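Local coordinates for protein cell division GTPase FtsZ, diverged (Clostridium botulinum C, PDB 3V3T) that is a diverged member of the tubulin/FtsZ family, in which a Rossmann-like domain is followed by a C-terminal domain like that of TubZ, at residues A10-G15 against G105-I110; A96-G101 against I143-D148; V128-T133 against D137-A142. The protein carries 1 engineered substitution. One frame throughout, in Å; residues are numbered along the deposited sequence. Where two conformers were deposited one is given.

Contact 1. Residues A10-G15 against G105-I110; sequences APIGQG and GITPPI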
loop_
_atom_site.group_PDB
_atom_site.type_symbol
_atom_site.label_atom_id
_atom_site.label_comp_id
_atom_site.label_asym_id
_atom_site.label_seq_id
_atom_site.Cartn_x
_atom_site.Cartn_y
_atom_site.Cartn_z
ATOM N N ALA A 10 10.452 1.817 -0.744
ATOM C CA ALA A 10 11.118 2.823 0.052
ATOM C C ALA A 10 10.287 3.104 1.289
ATOM O O ALA A 10 9.553 4.091 1.344
ATOM C CB ALA A 10 11.322 4.086 -0.756
ATOM N N PRO A 11 10.381 2.218 2.288
ATOM C CA PRO A 11 9.726 2.500 3.569
ATOM C C PRO A 11 10.413 3.692 4.219
ATOM O O PRO A 11 11.638 3.832 4.126
ATOM C CB PRO A 11 9.966 1.229 4.378
ATOM C CG PRO A 11 11.192 0.628 3.772
ATOM C CD PRO A 11 11.185 0.985 2.318
ATOM N N ILE A 12 9.619 4.554 4.845
ATOM C CA ILE A 12 10.134 5.755 5.477
ATOM C C ILE A 12 9.561 5.838 6.880
ATOM O O ILE A 12 8.341 5.940 7.061
ATOM C CB ILE A 12 9.755 7.026 4.672
ATOM C CG1 ILE A 12 10.471 7.020 3.314
ATOM C CG2 ILE A 12 10.074 8.298 5.472
ATOM C CD1 ILE A 12 10.194 8.211 2.466
ATOM N N GLY A 13 10.443 5.785 7.875
ATOM C CA GLY A 13 10.016 5.779 9.265
ATOM C C GLY A 13 9.851 4.377 9.833
ATOM O O GLY A 13 10.024 3.376 9.132
ATOM N N GLN A 14 9.494 4.304 11.109
ATOM C CA GLN A 14 9.453 3.031 11.817
ATOM C C GLN A 14 8.371 2.078 11.268
ATOM O O GLN A 14 8.672 0.953 10.865
ATOM C CB GLN A 14 9.236 3.285 13.307
ATOM C CG GLN A 14 9.510 2.085 14.186
ATOM C CD GLN A 14 9.170 2.363 15.643
ATOM O OE1 GLN A 14 8.000 2.489 16.013
ATOM N NE2 GLN A 14 10.196 2.468 16.472
ATOM N N GLY A 15 7.120 2.538 11.250
ATOM C CA GLY A 15 6.000 1.708 10.834
ATOM C C GLY A 15 6.156 1.146 9.431
ATOM O O GLY A 15 5.997 -0.054 9.213
ATOM N N GLY A 105 5.715 13.185 7.398
ATOM C CA GLY A 105 6.305 14.437 6.965
ATOM C C GLY A 105 7.245 14.356 5.775
ATOM O O GLY A 105 7.348 15.286 4.987
ATOM N N ILE A 106 7.939 13.237 5.651
ATOM C CA ILE A 106 8.985 13.097 4.653
ATOM C C ILE A 106 8.496 12.400 3.391
ATOM O O ILE A 106 8.963 12.712 2.303
ATOM C CB ILE A 106 10.211 12.372 5.259
ATOM C CG1 ILE A 106 10.863 13.274 6.304
ATOM C CG2 ILE A 106 11.215 12.003 4.196
ATOM C CD1 ILE A 106 11.855 12.556 7.202
ATOM N N THR A 107 7.536 11.480 3.522
ATOM C CA THR A 107 7.120 10.678 2.378
ATOM C C THR A 107 6.489 11.499 1.240
ATOM O O THR A 107 6.777 11.256 0.073
ATOM C CB THR A 107 6.123 9.575 2.771
ATOM O OG1 THR A 107 6.624 8.843 3.887
ATOM C CG2 THR A 107 5.890 8.614 1.601
ATOM N N PRO A 108 5.579 12.428 1.567
ATOM C CA PRO A 108 4.933 13.161 0.473
ATOM C C PRO A 108 5.928 13.971 -0.380
ATOM O O PRO A 108 5.904 13.866 -1.600
ATOM C CB PRO A 108 3.946 14.085 1.201
ATOM C CG PRO A 108 3.623 13.357 2.460
ATOM C CD PRO A 108 4.938 12.701 2.866
ATOM N N PRO A 109 6.811 14.752 0.250
ATOM C CA PRO A 109 7.731 15.498 -0.610
ATOM C C PRO A 109 8.611 14.578 -1.447
ATOM O O PRO A 109 8.757 14.806 -2.647
ATOM C CB PRO A 109 8.593 16.298 0.380
ATOM C CG PRO A 109 7.820 16.326 1.649
ATOM C CD PRO A 109 6.982 15.072 1.678
ATOM N N ILE A 110 9.191 13.552 -0.835
ATOM C CA ILE A 110 10.088 12.668 -1.584
ATOM C C ILE A 110 9.371 11.981 -2.735
ATOM O O ILE A 110 9.897 11.895 -3.843
ATOM C CB ILE A 110 10.778 11.629 -0.689
ATOM C CG1 ILE A 110 11.655 12.331 0.340
ATOM C CG2 ILE A 110 11.682 10.752 -1.509
ATOM C CD1 ILE A 110 12.620 11.404 1.019
#
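Ile12 carries the contact from its side, and its two branches reach Ile106, Thr107 and Ile110 of the helix. The apolar part has two points. Its CG2 methyl meets the CG2 methyl of Ile106 at 4.1 Å, and its CD1 comes to 4.3 Å from Ile110 CD1, one turn further along. Torsions separate the two branches: CG2 is anti to the backbone N, while CG1 stands beside that N (chi1 -67°) and runs on extended to CD1. The same CD1 also lies 3.9 Å from Thr107 CA, against the helix backbone.

The fold explains the pairing. The chain leaves strand 7-11, which runs parallel to its neighbours in a mixed sheet, and enters helix 14-26, with Gly13 as N-cap, through the glycine-containing loop that follows the first strand, as in the tubulin/FtsZ fold. Helix 101-117 follows the glycine-rich loop after strand 91-97 and packs against the same sheet, where Thr107 and Ile110 also touch Phe94 of strand 91-97.

The remaining touch is between a hydroxyl and hydrocarbon. Thr107 OG1 sits 3.7 Å from Ile12 CB, close to both branches, and its polar need is met within its own helix by a hydrogen bond to Gly103 O.

Within the helix, Ile110 N bonds Ile106 O at 3.3 Å, whereas Pro108 and Pro109 have no N-H to give to the preceding turn, and the helix kinks there. Ile12 is itself held to Val95 of strand 91-97 by backbone hydrogen bonding.

Contact 2. Residues A96-G101 against I143-D148; sequences ATMAGG and IACWND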
loop_
_atom_site.group_PDB
_atom_site.type_symbol
_atom_site.label_atom_id
_atom_site.label_comp_id
_atom_site.label_asym_id
_atom_site.label_seq_id
_atom_site.Cartn_x
_atom_site.Cartn_y
_atom_site.Cartn_z
ATOM N N ALA A 96 4.535 4.144 4.380
ATOM C CA ALA A 96 4.609 4.903 5.621
ATOM C C ALA A 96 3.413 4.686 6.531
ATOM O O ALA A 96 2.278 4.533 6.069
ATOM C CB ALA A 96 4.750 6.391 5.308
ATOM N N THR A 97 3.676 4.711 7.828
ATOM C CA THR A 97 2.633 4.850 8.828
ATOM C C THR A 97 2.303 6.337 8.875
ATOM O O THR A 97 3.149 7.162 9.222
ATOM C CB THR A 97 3.118 4.344 10.208
ATOM O OG1 THR A 97 3.312 2.929 10.131
ATOM C CG2 THR A 97 2.086 4.613 11.277
ATOM N N MET A 98 1.071 6.672 8.509
ATOM C CA MET A 98 0.703 8.057 8.280
ATOM C C MET A 98 0.651 8.880 9.547
ATOM O O MET A 98 0.707 10.110 9.490
ATOM C CB MET A 98 -0.606 8.125 7.504
ATOM C CG MET A 98 -0.475 7.447 6.151
ATOM S SD MET A 98 -2.010 7.262 5.228
ATOM C CE MET A 98 -2.458 8.958 4.875
ATOM N N ALA A 99 0.555 8.207 10.689
ATOM C CA ALA A 99 0.575 8.904 11.965
ATOM C C ALA A 99 2.005 9.205 12.432
ATOM O O ALA A 99 2.203 9.961 13.390
ATOM C CB ALA A 99 -0.168 8.112 13.014
ATOM N N GLY A 100 3.000 8.626 11.758
ATOM C CA GLY A 100 4.389 8.777 12.186
ATOM C C GLY A 100 5.039 10.074 11.723
ATOM O O GLY A 100 4.781 10.541 10.607
ATOM N N GLY A 101 5.879 10.655 12.578
ATOM C CA GLY A 101 6.606 11.880 12.269
ATOM C C GLY A 101 7.323 11.863 10.922
ATOM O O GLY A 101 7.011 12.657 10.031
ATOM N N ILE A 143 -3.868 12.972 8.478
ATOM C CA ILE A 143 -4.613 13.888 7.629
ATOM C C ILE A 143 -3.659 14.724 6.769
ATOM O O ILE A 143 -3.834 14.826 5.562
ATOM C CB ILE A 143 -5.470 14.830 8.485
ATOM C CG1 ILE A 143 -6.696 14.098 9.009
ATOM C CG2 ILE A 143 -5.921 16.011 7.670
ATOM C CD1 ILE A 143 -7.707 13.823 7.919
ATOM N N ALA A 144 -2.643 15.313 7.396
ATOM C CA ALA A 144 -1.679 16.145 6.672
ATOM C C ALA A 144 -0.922 15.312 5.659
ATOM O O ALA A 144 -0.620 15.763 4.547
ATOM C CB ALA A 144 -0.713 16.825 7.644
ATOM N N CYS A 145 -0.627 14.076 6.029
ATOM C CA CYS A 145 0.073 13.193 5.110
ATOM C C CYS A 145 -0.789 12.910 3.892
ATOM O O CYS A 145 -0.342 12.972 2.750
ATOM C CB CYS A 145 0.436 11.889 5.807
ATOM S SG CYS A 145 1.266 10.726 4.736
ATOM N N TRP A 146 -2.043 12.588 4.141
ATOM C CA TRP A 146 -2.956 12.323 3.053
ATOM C C TRP A 146 -3.108 13.556 2.150
ATOM O O TRP A 146 -2.992 13.480 0.921
ATOM C CB TRP A 146 -4.306 11.929 3.636
ATOM C CG TRP A 146 -5.359 11.772 2.617
ATOM C CD1 TRP A 146 -6.328 12.671 2.302
ATOM C CD2 TRP A 146 -5.572 10.633 1.780
ATOM N NE1 TRP A 146 -7.135 12.161 1.318
ATOM C CE2 TRP A 146 -6.694 10.908 0.983
ATOM C CE3 TRP A 146 -4.925 9.401 1.635
ATOM C CZ2 TRP A 146 -7.190 10.000 0.049
ATOM C CZ3 TRP A 146 -5.408 8.500 0.695
ATOM C CH2 TRP A 146 -6.535 8.802 -0.078
ATOM N N ASN A 147 -3.376 14.700 2.761
ATOM C CA ASN A 147 -3.576 15.910 1.986
ATOM C C ASN A 147 -2.366 16.262 1.131
ATOM O O ASN A 147 -2.519 16.690 -0.013
ATOM C CB ASN A 147 -3.961 17.074 2.897
ATOM C CG ASN A 147 -5.414 17.008 3.329
ATOM O OD1 ASN A 147 -6.216 16.280 2.734
ATOM N ND2 ASN A 147 -5.765 17.779 4.357
ATOM N N ASP A 148 -1.165 16.081 1.676
ATOM C CA ASP A 148 0.040 16.446 0.936
ATOM C C ASP A 148 0.242 15.498 -0.238
ATOM O O ASP A 148 0.673 15.912 -1.321
ATOM C CB ASP A 148 1.275 16.427 1.826
ATOM C CG ASP A 148 1.316 17.574 2.801
ATOM O OD1 ASP A 148 0.494 18.508 2.678
ATOM O OD2 ASP A 148 2.189 17.539 3.698
#
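Met98 reaches from the loop after strand 91-97 into the helix, where it meets Cys145 and Trp146. Its CB is directed at the helix. CG, anti to the carbonyl carbon (chi1 -61°), passes Cys145 SG at 4.0 Å, and SD carries the chain onward. A bend at chi3 (66°) then turns the methyl CE toward the helix, 3.7 Å from both Trp146 CB and Trp146 N. There CE lies at the edge of the indole, near its plane, with Trp146 CE3 at 4.1 Å; it also remains close to Cys145 SG. The thiol is brought over by its own torsion, SG being anti to the backbone N, and the Cys145 side chain also touches Ser104 of helix 101-117.

Met98 is in a type I turn from Thr97 to Gly100, closed by Gly100 N to Thr97 O at 2.9 Å. Gly100 N-caps helix 101-117, consistent with the glycine-rich loop that bears the signature motif in tubulin and FtsZ. Ala99 O of the turn is tied to helix 136-152 by Asn141 ND2, and Leu163 of strand 160-165 touches both Met98 and Trp146.

The side chains meet through sulfur and hydrocarbon, with the indole edge beside the methyl: the seam is buried and apolar, held by dispersion and shape, while the polar tie between loop and helix is made alongside it by Asn141.

Contact 3. Residues V128-T133 against D137-A142; sequences VLPKAT and DEHMNA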
loop_
_atom_site.group_PDB
_atom_site.type_symbol
_atom_site.label_atom_id
_atom_site.label_comp_id
_atom_site.label_asym_id
_atom_site.label_seq_id
_atom_site.Cartn_x
_atom_site.Cartn_y
_atom_site.Cartn_z
ATOM N N VAL A 128 -0.657 3.547 6.096
ATOM C CA VAL A 128 -1.488 3.018 7.160
ATOM C C VAL A 128 -2.171 4.137 7.940
ATOM O O VAL A 128 -1.507 5.000 8.506
ATOM C CB VAL A 128 -0.668 2.153 8.142
ATOM C CG1 VAL A 128 -1.604 1.458 9.133
ATOM C CG2 VAL A 128 0.155 1.112 7.384
ATOM N N LEU A 129 -3.501 4.120 7.957
ATOM C CA LEU A 129 -4.270 5.046 8.780
ATOM C C LEU A 129 -4.264 4.581 10.236
ATOM O O LEU A 129 -4.249 3.386 10.509
ATOM C CB LEU A 129 -5.711 5.128 8.279
ATOM C CG LEU A 129 -5.951 5.595 6.844
ATOM C CD1 LEU A 129 -7.404 5.312 6.445
ATOM C CD2 LEU A 129 -5.646 7.077 6.710
ATOM N N PRO A 130 -4.270 5.528 11.181
ATOM C CA PRO A 130 -4.206 5.204 12.610
ATOM C C PRO A 130 -5.547 4.719 13.164
ATOM O O PRO A 130 -6.583 5.080 12.616
ATOM C CB PRO A 130 -3.846 6.554 13.245
ATOM C CG PRO A 130 -4.449 7.568 12.311
ATOM C CD PRO A 130 -4.333 6.981 10.930
ATOM N N LYS A 131 -5.524 3.920 14.234
ATOM C CA LYS A 131 -6.745 3.525 14.933
ATOM C C LYS A 131 -7.478 4.756 15.458
ATOM O O LYS A 131 -6.845 5.769 15.807
ATOM C CB LYS A 131 -6.424 2.673 16.161
ATOM C CG LYS A 131 -5.825 1.313 15.940
ATOM C CD LYS A 131 -5.502 0.697 17.310
ATOM C CE LYS A 131 -4.953 -0.716 17.196
ATOM N NZ LYS A 131 -5.979 -1.631 16.603
ATOM N N ALA A 132 -8.802 4.646 15.561
ATOM C CA ALA A 132 -9.643 5.666 16.205
ATOM C C ALA A 132 -9.222 6.042 17.626
ATOM O O ALA A 132 -9.504 7.150 18.090
ATOM C CB ALA A 132 -11.112 5.223 16.209
ATOM N N THR A 133 -8.569 5.123 18.331
ATOM C CA THR A 133 -8.178 5.386 19.710
ATOM C C THR A 133 -6.912 6.229 19.825
ATOM O O THR A 133 -6.618 6.759 20.886
ATOM C CB THR A 133 -7.973 4.086 20.514
ATOM O OG1 THR A 133 -7.027 3.241 19.843
ATOM C CG2 THR A 133 -9.298 3.345 20.693
ATOM N N ASP A 137 -2.535 14.496 17.671
ATOM C CA ASP A 137 -1.366 14.676 16.811
ATOM C C ASP A 137 -1.222 13.559 15.780
ATOM O O ASP A 137 -0.795 13.791 14.637
ATOM C CB ASP A 137 -0.087 14.741 17.645
ATOM C CG ASP A 137 0.046 16.039 18.413
ATOM O OD1 ASP A 137 -0.724 16.988 18.146
ATOM O OD2 ASP A 137 0.940 16.112 19.282
ATOM N N GLU A 138 -1.566 12.348 16.202
ATOM C CA GLU A 138 -1.488 11.193 15.334
ATOM C C GLU A 138 -2.430 11.389 14.145
ATOM O O GLU A 138 -2.019 11.302 12.987
ATOM C CB GLU A 138 -1.837 9.927 16.115
ATOM C CG GLU A 138 -0.799 9.545 17.183
ATOM C CD GLU A 138 -0.948 10.307 18.503
ATOM O OE1 GLU A 138 -1.625 11.359 18.541
ATOM O OE2 GLU A 138 -0.376 9.843 19.513
ATOM N N HIS A 139 -3.692 11.677 14.441
ATOM C CA HIS A 139 -4.677 11.909 13.396
ATOM C C HIS A 139 -4.298 13.139 12.567
ATOM O O HIS A 139 -4.470 13.155 11.352
ATOM C CB HIS A 139 -6.084 12.034 13.977
ATOM C CG HIS A 139 -6.653 10.726 14.433
ATOM N ND1 HIS A 139 -6.545 10.277 15.731
ATOM C CD2 HIS A 139 -7.308 9.754 13.755
ATOM C CE1 HIS A 139 -7.123 9.093 15.838
ATOM N NE2 HIS A 139 -7.587 8.750 14.651
ATOM N N MET A 140 -3.761 14.164 13.214
ATOM C CA MET A 140 -3.392 15.353 12.470
ATOM C C MET A 140 -2.289 15.053 11.468
ATOM O O MET A 140 -2.325 15.562 10.342
ATOM C CB MET A 140 -2.994 16.493 13.407
ATOM C CG MET A 140 -4.185 17.127 14.119
ATOM S SD MET A 140 -3.736 18.597 15.085
ATOM C CE MET A 140 -3.404 19.767 13.773
ATOM N N ASN A 141 -1.317 14.226 11.866
ATOM C CA ASN A 141 -0.262 13.805 10.938
ATOM C C ASN A 141 -0.808 13.024 9.758
ATOM O O ASN A 141 -0.394 13.244 8.623
ATOM C CB ASN A 141 0.803 12.948 11.624
ATOM C CG ASN A 141 1.719 13.756 12.507
ATOM O OD1 ASN A 141 1.698 14.987 12.482
ATOM N ND2 ASN A 141 2.536 13.063 13.302
ATOM N N ALA A 142 -1.713 12.093 10.046
ATOM C CA ALA A 142 -2.276 11.224 9.017
ATOM C C ALA A 142 -3.061 12.037 7.986
ATOM O O ALA A 142 -2.932 11.828 6.780
ATOM C CB ALA A 142 -3.160 10.142 9.656
HETATM O O HOH W 1 -8.506 6.749 13.209
#
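Pro130 lies over one face of the His139 imidazole. Its CG is 4.2 Å from the ring centroid and 27° off the ring normal, a CH-pi contact with CD2 as the closest ring atom. Beside this, Pro130 CD is 3.6 Å from Ala142 CB, and the proline ring packs on both the imidazole and the alanine methyl. At the far end of the imidazole, Lys131 O is 3.3 Å from His139 NE2 and approaches obliquely, as does Ala132 O near CE1.

Water 1 completes the first shell. It sits in the plane of the imidazole at its edge, hydrogen-bonded to His139 NE2 at 2.6 Å, and donates to Pro130 O at 2.6 Å, joining helix to loop.

The next shell sets the ring's position. CG of His139 is anti to the carbonyl carbon (chi1 -73°), which swings the imidazole toward the loop, and ND1 is hydrogen-bonded to Asp135 O. Met297, Ile300 and Ile301 of helix 291-306 also touch His139, and Met297 reaches Pro130 too. The loop is held by further bonds: Lys131 NZ binds the backbone oxygens of Asn166, Arg169 and Glu170, and Ala132 N bonds to Asn167 OD1.

All this lies where strand 122-129 passes by a loop into helix 136-152, in a beta-alpha-beta unit with strand 160-165. With both imidazole nitrogens engaged and a proline across one face, His139 probably has little rotational freedom, and the water links the imidazole to the Pro130 carbonyl.

The three contacts follow neighbouring strands of one sheet, 7-11, 91-97 and 122-129, and succeed one another across it. Contacts 1 and 2 have centres about 9 Å apart and touch where Thr107 OG1 meets Ala96 CB at 3.4 Å and Pro108 CB meets Asp148 CB at 3.6 Å, so helix 101-117 of contact 1 also packs on both segments of contact 2. Contacts 2 and 3, about 8 Å between centres, share helix 136-152; contact 3 is nested inside the chain loop that contact 2 closes. Their strands are joined by probable hydrogen bonds, Met98 N to Val128 O and Val128 N to Ala96 O. Contacts 1 and 3 do not touch, their nearest atoms being about 6 Å apart.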